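Local coordinates for protein glucose-resistance amylase regulator (Weissella paramesenteroides ATCC 33313, PDB 4RK6) that binds glucose and probably regulates transcription by binding cis-regulatory DNA, at residues 12-25 and 62-74. Numbering follows the deposited sequence. Where two conformers were deposited one is given.
With GLC (alpha-D-glucopyranose), chain C.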
# COMPACT_ATOMS: atom_id res chain seq x y z
N VAL A 12 15.73 -17.34 12.50
CA VAL A 12 15.27 -16.18 11.76
C VAL A 12 15.25 -16.50 10.26
O VAL A 12 16.10 -17.27 9.82
CB VAL A 12 16.19 -14.97 11.99
CG1 VAL A 12 15.77 -13.79 11.13
CG2 VAL A 12 16.17 -14.59 13.46
N VAL A 13 14.24 -15.97 9.56
CA VAL A 13 14.18 -15.98 8.08
C VAL A 13 14.12 -14.55 7.56
O VAL A 13 13.61 -13.64 8.22
CB VAL A 13 13.00 -16.80 7.52
CG1 VAL A 13 13.13 -18.25 7.97
CG2 VAL A 13 11.66 -16.20 7.89
N GLY A 14 14.65 -14.35 6.36
CA GLY A 14 14.67 -13.03 5.75
C GLY A 14 13.77 -12.97 4.54
O GLY A 14 13.52 -13.99 3.89
N VAL A 15 13.26 -11.79 4.24
CA VAL A 15 12.46 -11.59 3.04
C VAL A 15 13.02 -10.37 2.35
O VAL A 15 13.27 -9.37 3.01
CB VAL A 15 10.97 -11.34 3.35
CG1 VAL A 15 10.14 -11.30 2.07
CG2 VAL A 15 10.44 -12.39 4.29
N VAL A 16 13.26 -10.49 1.05
CA VAL A 16 13.85 -9.41 0.26
C VAL A 16 12.73 -8.88 -0.61
O VAL A 16 12.16 -9.59 -1.44
CB VAL A 16 15.06 -9.88 -0.58
CG1 VAL A 16 15.62 -8.73 -1.42
CG2 VAL A 16 16.16 -10.41 0.31
N VAL A 17 12.41 -7.60 -0.40
CA VAL A 17 11.32 -6.91 -1.09
C VAL A 17 11.92 -5.80 -1.98
O VAL A 17 12.81 -5.08 -1.55
CB VAL A 17 10.37 -6.25 -0.07
CG1 VAL A 17 9.17 -5.61 -0.75
CG2 VAL A 17 9.92 -7.28 0.97
N PRO A 18 11.45 -5.69 -3.22
CA PRO A 18 11.93 -4.57 -4.05
C PRO A 18 11.47 -3.21 -3.51
O PRO A 18 10.38 -3.11 -2.94
CB PRO A 18 11.32 -4.84 -5.43
CG PRO A 18 10.19 -5.77 -5.20
CD PRO A 18 10.40 -6.48 -3.89
N LEU A 19 12.30 -2.19 -3.66
CA LEU A 19 11.89 -0.84 -3.26
C LEU A 19 10.60 -0.41 -3.96
O LEU A 19 9.72 0.19 -3.35
CB LEU A 19 13.00 0.19 -3.52
CG LEU A 19 13.84 0.66 -2.33
CD1 LEU A 19 14.65 1.87 -2.77
CD2 LEU A 19 13.01 0.99 -1.09
N ILE A 20 10.50 -0.74 -5.25
CA ILE A 20 9.33 -0.43 -6.06
C ILE A 20 8.43 -1.67 -6.18
O ILE A 20 8.72 -2.59 -6.95
CB ILE A 20 9.75 0.03 -7.47
CG1 ILE A 20 10.69 1.24 -7.38
CG2 ILE A 20 8.53 0.36 -8.32
CD1 ILE A 20 11.53 1.45 -8.62
N HIS A 21 7.33 -1.69 -5.42
CA HIS A 21 6.45 -2.85 -5.39
C HIS A 21 4.98 -2.46 -5.32
O HIS A 21 4.63 -1.45 -4.70
CB HIS A 21 6.79 -3.75 -4.19
CG HIS A 21 6.72 -3.04 -2.87
ND1 HIS A 21 7.68 -2.15 -2.44
CD2 HIS A 21 5.80 -3.11 -1.87
CE1 HIS A 21 7.36 -1.70 -1.24
NE2 HIS A 21 6.23 -2.26 -0.87
N THR A 22 4.12 -3.25 -5.97
CA THR A 22 2.68 -3.19 -5.75
C THR A 22 2.45 -3.55 -4.27
O THR A 22 3.37 -4.02 -3.57
CB THR A 22 1.90 -4.18 -6.68
OG1 THR A 22 2.16 -3.90 -8.07
CG2 THR A 22 0.39 -4.10 -6.47
N ASN A 23 1.23 -3.33 -3.78
CA ASN A 23 0.85 -3.78 -2.45
C ASN A 23 0.76 -5.30 -2.25
O ASN A 23 0.35 -5.76 -1.17
CB ASN A 23 -0.46 -3.12 -1.99
CG ASN A 23 -0.23 -1.84 -1.20
OD1 ASN A 23 0.76 -1.70 -0.47
ND2 ASN A 23 -1.16 -0.89 -1.33
N PHE A 24 1.15 -6.10 -3.25
CA PHE A 24 1.10 -7.54 -3.06
C PHE A 24 2.09 -8.00 -1.98
O PHE A 24 1.82 -8.98 -1.30
CB PHE A 24 1.26 -8.34 -4.37
CG PHE A 24 2.67 -8.50 -4.85
CD1 PHE A 24 3.22 -7.59 -5.74
CD2 PHE A 24 3.44 -9.59 -4.46
CE1 PHE A 24 4.52 -7.74 -6.18
CE2 PHE A 24 4.74 -9.75 -4.91
CZ PHE A 24 5.28 -8.82 -5.77
N ALA A 25 3.18 -7.27 -1.80
CA ALA A 25 4.23 -7.68 -0.85
C ALA A 25 3.71 -7.84 0.57
O ALA A 25 3.98 -8.83 1.24
CB ALA A 25 5.38 -6.69 -0.87
N LEU A 62 22.02 -10.17 5.60
CA LEU A 62 21.37 -11.49 5.64
C LEU A 62 22.23 -12.59 6.28
O LEU A 62 21.76 -13.22 7.22
CB LEU A 62 20.83 -11.88 4.26
CG LEU A 62 19.67 -10.98 3.79
CD1 LEU A 62 19.38 -11.11 2.29
CD2 LEU A 62 18.40 -11.22 4.58
N LEU A 63 23.47 -12.80 5.84
CA LEU A 63 24.28 -13.85 6.50
C LEU A 63 24.79 -13.48 7.90
O LEU A 63 24.96 -14.38 8.74
CB LEU A 63 25.41 -14.40 5.62
CG LEU A 63 26.69 -13.62 5.38
CD1 LEU A 63 27.79 -14.54 4.85
CD2 LEU A 63 26.45 -12.49 4.41
N SER A 64 24.98 -12.19 8.17
CA SER A 64 25.41 -11.75 9.52
C SER A 64 24.29 -11.89 10.57
O SER A 64 24.57 -12.03 11.76
CB SER A 64 25.94 -10.31 9.50
OG SER A 64 24.93 -9.38 9.15
N ARG A 65 23.04 -11.88 10.12
CA ARG A 65 21.89 -12.15 10.99
C ARG A 65 21.55 -13.65 11.01
O ARG A 65 20.56 -14.06 11.62
CB ARG A 65 20.68 -11.29 10.57
CG ARG A 65 20.69 -9.87 11.12
CD ARG A 65 21.88 -9.01 10.69
NE ARG A 65 22.31 -8.10 11.75
CZ ARG A 65 23.34 -7.25 11.65
NH1 ARG A 65 24.07 -7.18 10.55
NH2 ARG A 65 23.63 -6.46 12.68
N GLN A 66 22.38 -14.45 10.34
CA GLN A 66 22.32 -15.91 10.43
C GLN A 66 20.94 -16.46 10.06
O GLN A 66 20.40 -17.35 10.72
CB GLN A 66 22.71 -16.39 11.84
CG GLN A 66 24.06 -15.86 12.31
CD GLN A 66 24.34 -16.22 13.76
OE1 GLN A 66 24.60 -15.34 14.58
NE2 GLN A 66 24.28 -17.50 14.07
N VAL A 67 20.38 -15.93 8.98
CA VAL A 67 19.06 -16.38 8.56
C VAL A 67 19.13 -17.83 8.08
O VAL A 67 20.15 -18.28 7.54
CB VAL A 67 18.43 -15.46 7.50
CG1 VAL A 67 18.29 -14.04 8.03
CG2 VAL A 67 19.24 -15.48 6.21
N GLY A 68 18.07 -18.58 8.34
CA GLY A 68 17.97 -19.96 7.86
C GLY A 68 17.49 -20.04 6.42
O GLY A 68 17.72 -21.04 5.73
N ALA A 69 16.78 -19.00 5.99
CA ALA A 69 16.13 -18.98 4.69
C ALA A 69 15.93 -17.56 4.27
O ALA A 69 15.80 -16.68 5.12
CB ALA A 69 14.79 -19.69 4.73
N VAL A 70 15.89 -17.35 2.96
CA VAL A 70 15.63 -16.04 2.39
C VAL A 70 14.58 -16.22 1.35
O VAL A 70 14.72 -17.05 0.47
CB VAL A 70 16.89 -15.43 1.75
CG1 VAL A 70 16.55 -14.12 1.04
CG2 VAL A 70 17.97 -15.22 2.80
N PHE A 71 13.51 -15.45 1.48
CA PHE A 71 12.42 -15.47 0.56
C PHE A 71 12.56 -14.29 -0.38
O PHE A 71 12.67 -13.16 0.08
CB PHE A 71 11.10 -15.43 1.31
CG PHE A 71 10.91 -16.65 2.16
CD1 PHE A 71 10.61 -17.87 1.56
CD2 PHE A 71 11.16 -16.63 3.52
CE1 PHE A 71 10.49 -19.02 2.31
CE2 PHE A 71 11.03 -17.78 4.27
CZ PHE A 71 10.70 -18.98 3.67
N MSE A 72 12.55 -14.56 -1.68
CA MSE A 72 12.71 -13.53 -2.71
C MSE A 72 11.40 -13.24 -3.38
O MSE A 72 10.76 -14.15 -3.88
CB MSE A 72 13.68 -14.06 -3.76
CG MSE A 72 14.96 -14.56 -3.11
SE MSE A 72 16.06 -13.03 -2.56
CE MSE A 72 17.70 -14.03 -2.13
N LEU A 73 10.99 -11.97 -3.42
CA LEU A 73 9.73 -11.58 -4.08
C LEU A 73 9.95 -10.96 -5.47
O LEU A 73 9.06 -11.02 -6.31
CB LEU A 73 8.97 -10.57 -3.24
CG LEU A 73 8.75 -10.83 -1.75
CD1 LEU A 73 7.52 -10.07 -1.29
CD2 LEU A 73 8.62 -12.30 -1.42
N SER A 74 11.13 -10.37 -5.68
CA SER A 74 11.44 -9.66 -6.92
C SER A 74 11.69 -10.63 -8.06
O SER A 74 11.87 -11.84 -7.84
CB SER A 74 12.67 -8.75 -6.74
OG SER A 74 12.59 -7.95 -5.58
C1 GLC C . 4.76 -8.86 -9.38
C2 GLC C . 4.23 -10.26 -9.11
C3 GLC C . 2.96 -10.57 -9.87
C4 GLC C . 1.97 -9.41 -9.73
C5 GLC C . 2.64 -8.16 -10.31
C6 GLC C . 1.74 -6.93 -10.19
O1 GLC C . 5.47 -8.92 -10.55
O2 GLC C . 5.20 -11.25 -9.48
O3 GLC C . 2.43 -11.76 -9.28
O4 GLC C . 0.77 -9.72 -10.36
O5 GLC C . 3.80 -7.84 -9.58
O6 GLC C . 1.45 -6.64 -8.85
O HOH W 1 18.37 -19.10 12.00
O HOH W 2 12.70 -9.88 -3.82
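Val16 CG2 fits between Leu62 CD1 and Val70 CG1, 3.8 Å from each, on one face of the parallel pair 12-18 and 69-72. With CG1 anti to the backbone N (chi1 178°), CG2 lies anti to the carbonyl carbon and reaches this hollow; selenomethionine Met72, in one of its two conformers, adds its selenium beside Val16 CB. Leu62 CD2 lies over Gly14 CA (4.3 Å), close packing possible because glycine has no side chain, so helix 52-64 settles close on the sheet. On the other face Val13 sets its CB and CG2 against the rim of the Phe71 ring near CE2, and the flat ring continues to helix 244-257. Further along, forked Leu73 spreads its methyls, CD2 on Val15 CG1 (3.9 Å) and CD1 on Ala25 CB (4.0 Å), where a small alanine lets helix 24-39 come near. Branched valines suit the extended backbone, whose bonds include Gly14 N to Ala69 O (2.9 Å) and Val16 N to Phe71 O (2.9 Å). Beyond the strand, glucose C2 sits over one face of the Phe24 ring, offset toward its rim. Adjacent parallel strands with helix 52-64 packed on one face through Leu62 are characteristic of the Rossmann-like lobe of periplasmic-binding-protein folds, whose strand ends border the sugar cleft.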